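Local coordinates for putative sulfurtransferase DsrE (Allochromatium vinosum, PDB 2HY5), which is a putative sulfurtransferase of unknown precise function that could take part in the oxidation of intracellular sulfur, probably as a sulfur carrier, at residues F23-L28 / A65-Q70. Residues are numbered along the deposited sequence; the frame is centred on the assembly and turned at random.
Sequences FAKAAL and AELAEQ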
# COMPACT_ATOMS: atom_id res chain seq x y z
N PHE A 23 -14.40 -3.89 14.01
CA PHE A 23 -15.07 -5.16 13.74
C PHE A 23 -15.01 -6.04 14.99
O PHE A 23 -16.02 -6.62 15.40
CB PHE A 23 -14.38 -5.91 12.59
CG PHE A 23 -15.05 -7.21 12.23
CD1 PHE A 23 -16.05 -7.24 11.27
CD2 PHE A 23 -14.69 -8.39 12.88
CE1 PHE A 23 -16.70 -8.44 10.96
CE2 PHE A 23 -15.33 -9.59 12.57
CZ PHE A 23 -16.34 -9.62 11.61
N ALA A 24 -13.83 -6.14 15.58
CA ALA A 24 -13.64 -6.94 16.78
C ALA A 24 -14.54 -6.48 17.91
O ALA A 24 -15.20 -7.29 18.56
CB ALA A 24 -12.19 -6.88 17.23
N LYS A 25 -14.55 -5.17 18.15
CA LYS A 25 -15.37 -4.62 19.21
C LYS A 25 -16.84 -4.94 18.99
O LYS A 25 -17.55 -5.35 19.91
CB LYS A 25 -15.17 -3.11 19.31
CG LYS A 25 -15.70 -2.51 20.61
CD LYS A 25 -15.14 -1.11 20.84
CE LYS A 25 -15.90 -0.07 20.05
NZ LYS A 25 -17.26 0.15 20.62
N ALA A 26 -17.29 -4.77 17.75
CA ALA A 26 -18.69 -5.04 17.44
C ALA A 26 -19.03 -6.52 17.60
O ALA A 26 -20.12 -6.87 18.08
CB ALA A 26 -19.01 -4.59 16.02
N ALA A 27 -18.10 -7.39 17.21
CA ALA A 27 -18.31 -8.83 17.31
C ALA A 27 -18.34 -9.25 18.78
O ALA A 27 -19.17 -10.06 19.18
CB ALA A 27 -17.20 -9.56 16.58
N LEU A 28 -17.43 -8.68 19.56
CA LEU A 28 -17.34 -9.00 20.98
C LEU A 28 -18.57 -8.55 21.75
O LEU A 28 -19.02 -9.23 22.68
CB LEU A 28 -16.08 -8.38 21.58
CG LEU A 28 -14.80 -9.07 21.09
CD1 LEU A 28 -13.60 -8.21 21.40
CD2 LEU A 28 -14.68 -10.43 21.74
N ALA A 65 -4.95 -2.78 23.28
CA ALA A 65 -4.59 -3.34 24.58
C ALA A 65 -5.76 -3.28 25.56
O ALA A 65 -5.97 -4.21 26.34
CB ALA A 65 -3.40 -2.60 25.15
N GLU A 66 -6.52 -2.19 25.51
CA GLU A 66 -7.67 -2.03 26.39
C GLU A 66 -8.74 -3.05 26.03
O GLU A 66 -9.39 -3.63 26.90
CB GLU A 66 -8.23 -0.61 26.29
CG GLU A 66 -7.25 0.46 26.73
CD GLU A 66 -7.76 1.87 26.49
OE1 GLU A 66 -8.05 2.21 25.33
OE2 GLU A 66 -7.87 2.64 27.47
N LEU A 67 -8.92 -3.28 24.73
CA LEU A 67 -9.91 -4.25 24.28
C LEU A 67 -9.49 -5.65 24.72
O LEU A 67 -10.32 -6.45 25.16
CB LEU A 67 -10.04 -4.22 22.76
CG LEU A 67 -11.24 -4.99 22.22
CD1 LEU A 67 -12.52 -4.26 22.60
CD2 LEU A 67 -11.13 -5.13 20.70
N ALA A 68 -8.20 -5.94 24.61
CA ALA A 68 -7.68 -7.24 25.00
C ALA A 68 -7.86 -7.47 26.50
O ALA A 68 -8.15 -8.59 26.93
CB ALA A 68 -6.20 -7.35 24.62
N GLU A 69 -7.69 -6.42 27.29
CA GLU A 69 -7.84 -6.52 28.74
C GLU A 69 -9.28 -6.83 29.09
O GLU A 69 -9.57 -7.77 29.85
CB GLU A 69 -7.41 -5.21 29.41
CG GLU A 69 -7.60 -5.19 30.92
CD GLU A 69 -6.75 -6.22 31.64
OE1 GLU A 69 -5.51 -6.22 31.44
OE2 GLU A 69 -7.31 -7.02 32.42
N GLN A 70 -10.20 -6.06 28.52
CA GLN A 70 -11.63 -6.22 28.77
C GLN A 70 -12.20 -7.57 28.34
O GLN A 70 -13.03 -8.15 29.04
CB GLN A 70 -12.40 -5.10 28.09
CG GLN A 70 -13.91 -5.25 28.14
CD GLN A 70 -14.64 -4.07 27.53
OE1 GLN A 70 -14.07 -3.35 26.71
NE2 GLN A 70 -15.89 -3.88 27.92
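Leu67 reaches out from helix 60-71 and sets its two methyls against three residues of helix 16-29, so one side chain carries this side of the pairing. The contact is apolar throughout. CD2 of Leu67 lies 4.0 Å from CB of Ala24. The same methyl lies 4.0 Å from Leu28 CD1, where the two leucines meet tip to tip. The other branch serves the more open flank, where Leu67 CD1 rests 4.1 Å from Lys25 CG, the aliphatic start of a lysine chain that passes at a slant and then bends away at chi3 and chi4, leaving its amine in a weak, long pairing with Glu29. With CG of Leu67 trans to its own backbone nitrogen (chi1 -169°), the fork is carried across to the neighbouring helix; the axes of segments 23-28 and 65-70 come within 11.4 Å of each other and differ by 20° in direction. Cutting Leu67 back to an alanine would probably open a gap between the helices and leave the Leu28 methyl and the Ala24 CB without their partner on helix 60-71.

Beneath, Ala24 and Leu28 also pack on Ile34 of strand 33-39, and Leu73, in the loop after helix 60-71, touches both leucines. Farther round helix 16-29, Phe23 meets Phe88 of the DsrH chain edge-to-face. The contact lies away from the probable persulfide cysteine, Cys78. It joins two nearly parallel helices that follow strands 2-7 and 33-39 and pack side by side on one face of the parallel sheet, part of the layered alpha/beta fold of the DsrE/TusD family.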